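Long-range contact in dextranase (Pseudarthrobacter oxydans, PDB 6NZS), which hydrolyses internal alpha-1,6-glucosidic linkages of dextran, as an endo-acting glycoside hydrolase probably of family 49: residues A[61-73]-A[287-301]. Sequence-based numbering, arbitrary orientation.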
ATOM      1  N   ARG A  61      -8.711 -12.588   5.808  1.00 10.68           N
ATOM      2  CA  ARG A  61      -8.633 -13.187   7.141  1.00 10.42           C
ATOM      3  C   ARG A  61      -7.854 -14.490   7.153  1.00 12.06           C
ATOM      4  O   ARG A  61      -7.956 -15.260   8.112  1.00 11.38           O
ATOM      5  CB  ARG A  61     -10.016 -13.427   7.776  1.00 10.78           C
ATOM      6  CG  ARG A  61     -10.983 -12.285   7.657  1.00 12.00           C
ATOM      7  CD  ARG A  61     -12.122 -12.438   8.675  1.00 11.24           C
ATOM      8  NE  ARG A  61     -13.071 -11.343   8.545  1.00 12.12           N
ATOM      9  CZ  ARG A  61     -14.130 -11.368   7.748  1.00 10.11           C
ATOM     10  NH1 ARG A  61     -14.405 -12.457   7.038  1.00 11.17           N
ATOM     11  NH2 ARG A  61     -14.917 -10.307   7.671  1.00 12.50           N
ATOM     12  N   SER A  62      -7.091 -14.785   6.096  1.00  9.74           N
ATOM     13  CA  SER A  62      -6.533 -16.122   5.908  1.00 10.40           C
ATOM     14  C   SER A  62      -7.609 -17.206   5.926  1.00 11.79           C
ATOM     15  O   SER A  62      -7.304 -18.366   6.197  1.00 13.09           O
ATOM     16  CB  SER A  62      -5.405 -16.462   6.901  1.00 11.08           C
ATOM     17  OG  SER A  62      -4.121 -16.174   6.362  1.00 14.64           O
ATOM     18  N   GLY A  63      -8.856 -16.849   5.639  1.00 11.14           N
ATOM     19  CA  GLY A  63      -9.947 -17.805   5.650  1.00 10.89           C
ATOM     20  C   GLY A  63     -10.464 -18.146   7.025  1.00 13.36           C
ATOM     21  O   GLY A  63     -11.331 -19.022   7.149  1.00 16.92           O
ATOM     22  N   LYS A  64      -9.958 -17.487   8.059  1.00 13.37           N
ATOM     23  CA  LYS A  64     -10.406 -17.743   9.416  1.00 15.64           C
ATOM     24  C   LYS A  64     -11.755 -17.088   9.668  1.00 14.62           C
ATOM     25  O   LYS A  64     -12.113 -16.078   9.053  1.00 16.13           O
ATOM     26  CB  LYS A  64      -9.389 -17.198  10.420  1.00 14.45           C
ATOM     27  CG  LYS A  64      -8.068 -17.935  10.389  1.00 17.05           C
ATOM     28  CD  LYS A  64      -7.100 -17.355  11.404  1.00 17.55           C
ATOM     29  CE  LYS A  64      -6.380 -16.148  10.835  1.00 17.88           C
ATOM     30  NZ  LYS A  64      -5.449 -15.538  11.831  1.00 17.69           N
ATOM     31  N   ASP A  65     -12.521 -17.689  10.572  1.00 16.14           N
ATOM     32  CA  ASP A  65     -13.653 -16.986  11.141  1.00 17.80           C
ATOM     33  C   ASP A  65     -13.156 -15.881  12.066  1.00 18.54           C
ATOM     34  O   ASP A  65     -11.997 -15.862  12.490  1.00 18.04           O
ATOM     35  CB  ASP A  65     -14.520 -17.942  11.961  1.00 20.48           C
ATOM     36  CG  ASP A  65     -15.230 -18.970  11.108  1.00 25.41           C
ATOM     37  OD1 ASP A  65     -15.523 -18.685   9.927  1.00 27.15           O
ATOM     38  OD2 ASP A  65     -15.511 -20.067  11.632  1.00 34.55           O
ATOM     39  N   LYS A  66     -14.049 -14.943  12.368  1.00 17.76           N
ATOM     40  CA  LYS A  66     -13.761 -13.934  13.379  1.00 17.39           C
ATOM     41  C   LYS A  66     -13.694 -14.613  14.742  1.00 20.37           C
ATOM     42  O   LYS A  66     -14.672 -15.228  15.184  1.00 22.63           O
ATOM     43  CB  LYS A  66     -14.861 -12.878  13.378  1.00 17.89           C
ATOM     44  CG  LYS A  66     -14.991 -12.133  12.057  1.00 15.45           C
ATOM     45  CD  LYS A  66     -16.164 -11.172  12.108  1.00 15.19           C
ATOM     46  CE  LYS A  66     -16.246 -10.323  10.853  1.00 15.68           C
ATOM     47  NZ  LYS A  66     -17.378  -9.367  10.878  1.00 16.88           N
ATOM     48  N   ILE A  67     -12.544 -14.522  15.400  1.00 18.72           N
ATOM     49  CA  ILE A  67     -12.341 -15.147  16.702  1.00 22.26           C
ATOM     50  C   ILE A  67     -12.331 -14.045  17.751  1.00 21.86           C
ATOM     51  O   ILE A  67     -11.443 -13.182  17.755  1.00 19.42           O
ATOM     52  CB  ILE A  67     -11.054 -15.981  16.748  1.00 25.52           C
ATOM     53  CG1 ILE A  67     -11.172 -17.195  15.822  1.00 25.62           C
ATOM     54  CG2 ILE A  67     -10.752 -16.416  18.178  1.00 25.81           C
ATOM     55  CD1 ILE A  67     -12.445 -17.982  15.989  1.00 30.35           C
ATOM     56  N   GLY A  68     -13.321 -14.069  18.639  1.00 22.11           N
ATOM     57  CA  GLY A  68     -13.385 -13.119  19.729  1.00 21.53           C
ATOM     58  C   GLY A  68     -14.128 -11.836  19.437  1.00 22.40           C
ATOM     59  O   GLY A  68     -14.076 -10.912  20.260  1.00 25.41           O
ATOM     60  N   TYR A  69     -14.811 -11.741  18.299  1.00 18.75           N
ATOM     61  CA  TYR A  69     -15.559 -10.539  17.963  1.00 17.57           C
ATOM     62  C   TYR A  69     -16.583 -10.860  16.885  1.00 17.06           C
ATOM     63  O   TYR A  69     -16.469 -11.855  16.161  1.00 20.37           O
ATOM     64  CB  TYR A  69     -14.640  -9.391  17.519  1.00 19.70           C
ATOM     65  CG  TYR A  69     -13.908  -9.621  16.209  1.00 17.09           C
ATOM     66  CD1 TYR A  69     -12.741 -10.366  16.172  1.00 17.67           C
ATOM     67  CD2 TYR A  69     -14.377  -9.064  15.022  1.00 15.86           C
ATOM     68  CE1 TYR A  69     -12.058 -10.568  14.979  1.00 15.17           C
ATOM     69  CE2 TYR A  69     -13.702  -9.268  13.822  1.00 15.18           C
ATOM     70  CZ  TYR A  69     -12.544 -10.015  13.816  1.00 15.99           C
ATOM     71  OH  TYR A  69     -11.860 -10.222  12.637  1.00 13.78           O
ATOM     72  N   THR A  70     -17.597  -9.997  16.795  1.00 20.39           N
ATOM     73  CA  THR A  70     -18.591 -10.070  15.737  1.00 20.70           C
ATOM     74  C   THR A  70     -18.699  -8.791  14.921  1.00 19.17           C
ATOM     75  O   THR A  70     -19.338  -8.812  13.862  1.00 19.50           O
ATOM     76  CB  THR A  70     -19.977 -10.416  16.309  1.00 22.56           C
ATOM     77  OG1 THR A  70     -20.388  -9.389  17.221  1.00 26.53           O
ATOM     78  CG2 THR A  70     -19.943 -11.749  17.033  1.00 24.51           C
ATOM     79  N   LYS A  71     -18.082  -7.696  15.366  1.00 17.40           N
ATOM     80  CA  LYS A  71     -18.183  -6.427  14.662  1.00 16.62           C
ATOM     81  C   LYS A  71     -17.542  -6.529  13.280  1.00 16.82           C
ATOM     82  O   LYS A  71     -16.796  -7.463  12.977  1.00 17.78           O
ATOM     83  CB  LYS A  71     -17.479  -5.326  15.456  1.00 17.84           C
ATOM     84  CG  LYS A  71     -15.968  -5.482  15.529  1.00 18.08           C
ATOM     85  CD  LYS A  71     -15.315  -4.295  16.222  1.00 18.29           C
ATOM     86  CE  LYS A  71     -13.817  -4.518  16.369  1.00 19.25           C
ATOM     87  NZ  LYS A  71     -13.159  -3.401  17.109  1.00 23.36           N
ATOM     88  N   GLU A  72     -17.839  -5.544  12.438  1.00 17.15           N
ATOM     89  CA  GLU A  72     -17.223  -5.496  11.122  1.00 17.62           C
ATOM     90  C   GLU A  72     -15.729  -5.242  11.261  1.00 17.84           C
ATOM     91  O   GLU A  72     -15.288  -4.466  12.113  1.00 17.34           O
ATOM     92  CB  GLU A  72     -17.860  -4.397  10.274  1.00 21.93           C
ATOM     93  CG  GLU A  72     -19.254  -4.738   9.766  1.00 24.22           C
ATOM     94  CD  GLU A  72     -19.768  -3.718   8.773  1.00 29.24           C
ATOM     95  OE1 GLU A  72     -19.568  -2.508   9.007  1.00 33.34           O
ATOM     96  OE2 GLU A  72     -20.368  -4.125   7.755  1.00 36.25           O
ATOM     97  N   ASP A  73     -14.941  -5.919  10.424  1.00 14.12           N
ATOM     98  CA  ASP A  73     -13.502  -5.711  10.408  1.00 13.35           C
ATOM     99  C   ASP A  73     -12.982  -5.181   9.077  1.00 12.81           C
ATOM    100  O   ASP A  73     -11.766  -5.012   8.936  1.00 12.90           O
ATOM    101  CB  ASP A  73     -12.744  -6.985  10.826  1.00 13.37           C
ATOM    102  CG  ASP A  73     -13.041  -8.185   9.932  1.00 10.71           C
ATOM    103  OD1 ASP A  73     -13.483  -8.001   8.779  1.00 12.75           O
ATOM    104  OD2 ASP A  73     -12.827  -9.327  10.394  1.00 12.68           O
ATOM    105  N   GLU A 287      -0.344 -13.238   8.910  1.00 11.79           N
ATOM    106  CA  GLU A 287      -1.517 -14.090   8.722  1.00 11.70           C
ATOM    107  C   GLU A 287      -1.962 -14.798   9.999  1.00 14.59           C
ATOM    108  O   GLU A 287      -3.145 -15.140  10.127  1.00 13.45           O
ATOM    109  CB  GLU A 287      -1.218 -15.120   7.633  1.00 12.20           C
ATOM    110  CG  GLU A 287      -0.159 -16.147   8.017  1.00 12.79           C
ATOM    111  CD  GLU A 287       0.374 -16.893   6.811  1.00 14.96           C
ATOM    112  OE1 GLU A 287       1.109 -16.275   6.009  1.00 15.72           O
ATOM    113  OE2 GLU A 287       0.065 -18.090   6.656  1.00 15.55           O
ATOM    114  N   GLN A 288      -1.046 -15.059  10.934  1.00 13.17           N
ATOM    115  CA  GLN A 288      -1.413 -15.787  12.147  1.00 14.34           C
ATOM    116  C   GLN A 288      -2.084 -14.908  13.189  1.00 16.74           C
ATOM    117  O   GLN A 288      -2.684 -15.443  14.129  1.00 18.05           O
ATOM    118  CB  GLN A 288      -0.193 -16.478  12.767  1.00 14.02           C
ATOM    119  CG  GLN A 288       0.508 -17.425  11.812  1.00 12.99           C
ATOM    120  CD  GLN A 288       1.717 -18.129  12.416  1.00 16.58           C
ATOM    121  OE1 GLN A 288       2.601 -17.493  12.979  1.00 16.06           O
ATOM    122  NE2 GLN A 288       1.764 -19.445  12.280  1.00 19.55           N
ATOM    123  N   TYR A 289      -2.016 -13.589  13.050  1.00 14.60           N
ATOM    124  CA  TYR A 289      -2.570 -12.683  14.045  1.00 14.99           C
ATOM    125  C   TYR A 289      -4.028 -12.376  13.734  1.00 16.18           C
ATOM    126  O   TYR A 289      -4.403 -12.187  12.573  1.00 15.12           O
ATOM    127  CB  TYR A 289      -1.774 -11.376  14.096  1.00 14.97           C
ATOM    128  CG  TYR A 289      -0.310 -11.558  14.435  1.00 15.29           C
ATOM    129  CD1 TYR A 289       0.079 -12.066  15.669  1.00 16.21           C
ATOM    130  CD2 TYR A 289       0.681 -11.217  13.524  1.00 13.57           C
ATOM    131  CE1 TYR A 289       1.409 -12.241  15.984  1.00 15.37           C
ATOM    132  CE2 TYR A 289       2.013 -11.377  13.830  1.00 14.52           C
ATOM    133  CZ  TYR A 289       2.372 -11.891  15.060  1.00 14.96           C
ATOM    134  OH  TYR A 289       3.710 -12.058  15.351  1.00 15.45           O
ATOM    135  N   VAL A 290      -4.845 -12.329  14.787  1.00 15.73           N
ATOM    136  CA  VAL A 290      -6.230 -11.898  14.656  1.00 16.37           C
ATOM    137  C   VAL A 290      -6.272 -10.401  14.364  1.00 15.42           C
ATOM    138  O   VAL A 290      -5.350  -9.648  14.709  1.00 14.21           O
ATOM    139  CB  VAL A 290      -6.997 -12.245  15.949  1.00 15.90           C
ATOM    140  CG1 VAL A 290      -6.501 -11.393  17.120  1.00 16.71           C
ATOM    141  CG2 VAL A 290      -8.496 -12.082  15.766  1.00 15.58           C
ATOM    142  N   TYR A 291      -7.343  -9.964  13.701  1.00 13.32           N
ATOM    143  CA  TYR A 291      -7.604  -8.538  13.543  1.00 13.74           C
ATOM    144  C   TYR A 291      -7.511  -7.849  14.892  1.00 16.12           C
ATOM    145  O   TYR A 291      -8.093  -8.314  15.874  1.00 15.24           O
ATOM    146  CB  TYR A 291      -9.020  -8.350  13.005  1.00 13.92           C
ATOM    147  CG  TYR A 291      -9.486  -6.915  12.866  1.00 14.07           C
ATOM    148  CD1 TYR A 291      -8.789  -6.003  12.081  1.00 14.16           C
ATOM    149  CD2 TYR A 291     -10.646  -6.476  13.505  1.00 14.33           C
ATOM    150  CE1 TYR A 291      -9.231  -4.704  11.932  1.00 12.78           C
ATOM    151  CE2 TYR A 291     -11.096  -5.180  13.364  1.00 14.16           C
ATOM    152  CZ  TYR A 291     -10.391  -4.289  12.576  1.00 13.41           C
ATOM    153  OH  TYR A 291     -10.849  -2.995  12.435  1.00 16.33           O
ATOM    154  N   GLU A 292      -6.783  -6.733  14.934  1.00 14.21           N
ATOM    155  CA  GLU A 292      -6.627  -5.949  16.162  1.00 16.52           C
ATOM    156  C   GLU A 292      -6.097  -6.816  17.303  1.00 19.41           C
ATOM    157  O   GLU A 292      -6.535  -6.702  18.453  1.00 19.43           O
ATOM    158  CB  GLU A 292      -7.922  -5.229  16.550  1.00 17.12           C
ATOM    159  CG  GLU A 292      -8.171  -3.915  15.813  1.00 19.47           C
ATOM    160  CD  GLU A 292      -9.450  -3.221  16.254  1.00 17.38           C
ATOM    161  OE1 GLU A 292     -10.430  -3.928  16.569  1.00 19.15           O
ATOM    162  OE2 GLU A 292      -9.478  -1.972  16.289  1.00 18.98           O
ATOM    163  N   ALA A 293      -5.150  -7.696  16.982  1.00 18.43           N
ATOM    164  CA  ALA A 293      -4.463  -8.475  18.004  1.00 18.95           C
ATOM    165  C   ALA A 293      -3.779  -7.533  18.987  1.00 19.04           C
ATOM    166  O   ALA A 293      -2.897  -6.759  18.608  1.00 19.77           O
ATOM    167  CB  ALA A 293      -3.437  -9.398  17.346  1.00 19.65           C
ATOM    168  N   ASP A 294      -4.210  -7.576  20.249  1.00 22.59           N
ATOM    169  CA  ASP A 294      -3.801  -6.604  21.258  1.00 22.60           C
ATOM    170  C   ASP A 294      -2.768  -7.234  22.183  1.00 24.64           C
ATOM    171  O   ASP A 294      -3.026  -8.279  22.790  1.00 24.78           O
ATOM    172  CB  ASP A 294      -5.018  -6.130  22.058  1.00 25.09           C
ATOM    173  CG  ASP A 294      -4.747  -4.852  22.851  1.00 27.14           C
ATOM    174  OD1 ASP A 294      -3.570  -4.440  22.960  1.00 26.07           O
ATOM    175  OD2 ASP A 294      -5.720  -4.255  23.370  1.00 29.34           O
ATOM    176  N   THR A 295      -1.595  -6.601  22.282  1.00 24.38           N
ATOM    177  CA  THR A 295      -0.580  -7.076  23.215  1.00 26.04           C
ATOM    178  C   THR A 295      -1.012  -6.900  24.667  1.00 28.73           C
ATOM    179  O   THR A 295      -0.539  -7.642  25.533  1.00 29.93           O
ATOM    180  CB  THR A 295       0.781  -6.415  22.944  1.00 22.73           C
ATOM    181  OG1 THR A 295       0.669  -4.988  23.051  1.00 25.52           O
ATOM    182  CG2 THR A 295       1.279  -6.778  21.543  1.00 25.58           C
ATOM    183  N   ASN A 296      -1.914  -5.954  24.944  1.00 27.64           N
ATOM    184  CA  ASN A 296      -2.496  -5.809  26.276  1.00 27.95           C
ATOM    185  C   ASN A 296      -3.482  -6.922  26.614  1.00 31.80           C
ATOM    186  O   ASN A 296      -3.931  -6.997  27.764  1.00 32.86           O
ATOM    187  CB  ASN A 296      -3.229  -4.469  26.385  1.00 29.34           C
ATOM    188  CG  ASN A 296      -2.284  -3.283  26.465  1.00 31.51           C
ATOM    189  OD1 ASN A 296      -1.120  -3.421  26.848  1.00 33.90           O
ATOM    190  ND2 ASN A 296      -2.787  -2.103  26.110  1.00 29.46           N
ATOM    191  N   ASN A 297      -3.837  -7.774  25.655  1.00 28.77           N
ATOM    192  CA  ASN A 297      -4.873  -8.788  25.826  1.00 27.60           C
ATOM    193  C   ASN A 297      -4.379 -10.159  25.384  1.00 27.39           C
ATOM    194  O   ASN A 297      -5.128 -10.951  24.806  1.00 29.06           O
ATOM    195  CB  ASN A 297      -6.147  -8.396  25.077  1.00 28.08           C
ATOM    196  CG  ASN A 297      -7.356  -9.220  25.497  1.00 33.09           C
ATOM    197  OD1 ASN A 297      -7.333  -9.902  26.523  1.00 31.82           O
ATOM    198  ND2 ASN A 297      -8.417  -9.164  24.698  1.00 28.95           N
ATOM    199  N   ASN A 298      -3.105 -10.458  25.642  1.00 28.53           N
ATOM    200  CA  ASN A 298      -2.513 -11.760  25.315  1.00 27.96           C
ATOM    201  C   ASN A 298      -2.565 -12.071  23.819  1.00 26.31           C
ATOM    202  O   ASN A 298      -2.662 -13.237  23.430  1.00 25.92           O
ATOM    203  CB  ASN A 298      -3.146 -12.905  26.114  1.00 32.67           C
ATOM    204  CG  ASN A 298      -2.937 -12.767  27.609  1.00 40.02           C
ATOM    205  OD1 ASN A 298      -1.969 -12.156  28.062  1.00 42.58           O
ATOM    206  ND2 ASN A 298      -3.849 -13.345  28.386  1.00 40.30           N
ATOM    207  N   TYR A 299      -2.507 -11.043  22.971  1.00 25.38           N
ATOM    208  CA  TYR A 299      -2.601 -11.160  21.515  1.00 23.59           C
ATOM    209  C   TYR A 299      -4.000 -11.528  21.035  1.00 27.67           C
ATOM    210  O   TYR A 299      -4.208 -11.683  19.823  1.00 22.67           O
ATOM    211  CB  TYR A 299      -1.566 -12.117  20.900  1.00 22.96           C
ATOM    212  CG  TYR A 299      -0.138 -11.655  21.048  1.00 23.31           C
ATOM    213  CD1 TYR A 299       0.541 -11.804  22.251  1.00 23.82           C
ATOM    214  CD2 TYR A 299       0.538 -11.071  19.980  1.00 21.33           C
ATOM    215  CE1 TYR A 299       1.848 -11.383  22.389  1.00 23.33           C
ATOM    216  CE2 TYR A 299       1.845 -10.647  20.111  1.00 22.76           C
ATOM    217  CZ  TYR A 299       2.493 -10.805  21.319  1.00 23.24           C
ATOM    218  OH  TYR A 299       3.797 -10.389  21.448  1.00 21.02           O
ATOM    219  N   ASN A 300      -4.963 -11.692  21.936  1.00 24.78           N
ATOM    220  CA  ASN A 300      -6.335 -11.881  21.502  1.00 24.98           C
ATOM    221  C   ASN A 300      -6.900 -10.556  20.998  1.00 21.39           C
ATOM    222  O   ASN A 300      -6.308  -9.486  21.177  1.00 22.62           O
ATOM    223  CB  ASN A 300      -7.187 -12.426  22.646  1.00 27.32           C
ATOM    224  CG  ASN A 300      -6.707 -13.775  23.132  1.00 26.74           C
ATOM    225  OD1 ASN A 300      -6.401 -13.950  24.315  1.00 34.13           O
ATOM    226  ND2 ASN A 300      -6.630 -14.738  22.224  1.00 27.16           N
ATOM    227  N   HIS A 301      -8.064 -10.635  20.357  1.00 20.15           N
ATOM    228  CA  HIS A 301      -8.687  -9.442  19.805  1.00 19.44           C
ATOM    229  C   HIS A 301      -8.958  -8.403  20.894  1.00 25.35           C
ATOM    230  O   HIS A 301      -9.243  -8.735  22.049  1.00 25.64           O
ATOM    231  CB  HIS A 301      -9.987  -9.802  19.087  1.00 18.67           C
ATOM    232  CG  HIS A 301     -10.755  -8.612  18.610  1.00 20.20           C
ATOM    233  ND1 HIS A 301     -10.385  -7.888  17.499  1.00 15.80           N
ATOM    234  CD2 HIS A 301     -11.857  -8.003  19.105  1.00 18.66           C
ATOM    235  CE1 HIS A 301     -11.233  -6.892  17.320  1.00 18.78           C
ATOM    236  NE2 HIS A 301     -12.136  -6.936  18.286  1.00 21.27           N
TER
HETATM  237  O   HOH W   1      -2.684 -18.717   7.073  1.00 15.19           O
HETATM  238  O   HOH W   2      -6.232 -12.877  10.612  1.00 16.33           O
HETATM  239  O   HOH W   3      -4.227 -17.663  13.581  1.00 27.38           O
HETATM  240  O   HOH W   4      -9.340 -13.054  19.596  1.00 25.17           O
HETATM  241  O   HOH W   5      -9.593 -11.742  12.476  1.00 13.79           O
HETATM  242  O   HOH W   6     -13.414  -2.654  13.168  1.00 22.58           O
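Tyr69 and His301 lie face to face: their ring centroids are 4.3 Å apart and the planes diverge by 27°, with Tyr69 CD1 over the centre of the imidazole. Lys66 CB lies over the opposite face of the phenol, offset toward the rim. The imidazole's rotation is fixed by His301 ND1, which donates to Tyr291 O at 2.8 Å, almost straight (175°) and in the ring plane. At the rim of Tyr69, Val290 CG2 packs against CE1, while the hydroxyl donates to the anti lone pair of Asp73 OD2 and receives a water that also takes the N-H of Tyr291. Arg61 grips the same carboxylate side-on, NE to OD2 and NH2 to OD1, so Asp73 OD2 accepts two bonds, from Arg61 NE at 2.7 Å and from Tyr69 OH at 2.6 Å.

Here a loop of the N-terminal Ig-like domain (61-73, after strand 51-58) packs on a loop (287-301) that follows strand 283-285 of the parallel beta-solenoid.

Tyr291 is clamped between Asp73 CB, a CH-pi contact 3.7 Å from the centroid, and Glu292 CG over the opposite face. Extended beyond CG, Lys71 passes its CE along the imidazole edge, 3.5 Å from His301 NE2, and its NZ forms a salt bridge to the syn lone pair of Glu292 OE1 (2.8 Å). Lys64, bent at chi3 (-84°), donates from NZ to Glu287 O at 2.9 Å; two waters link the same ammonium to Gln288 O and Tyr289 O.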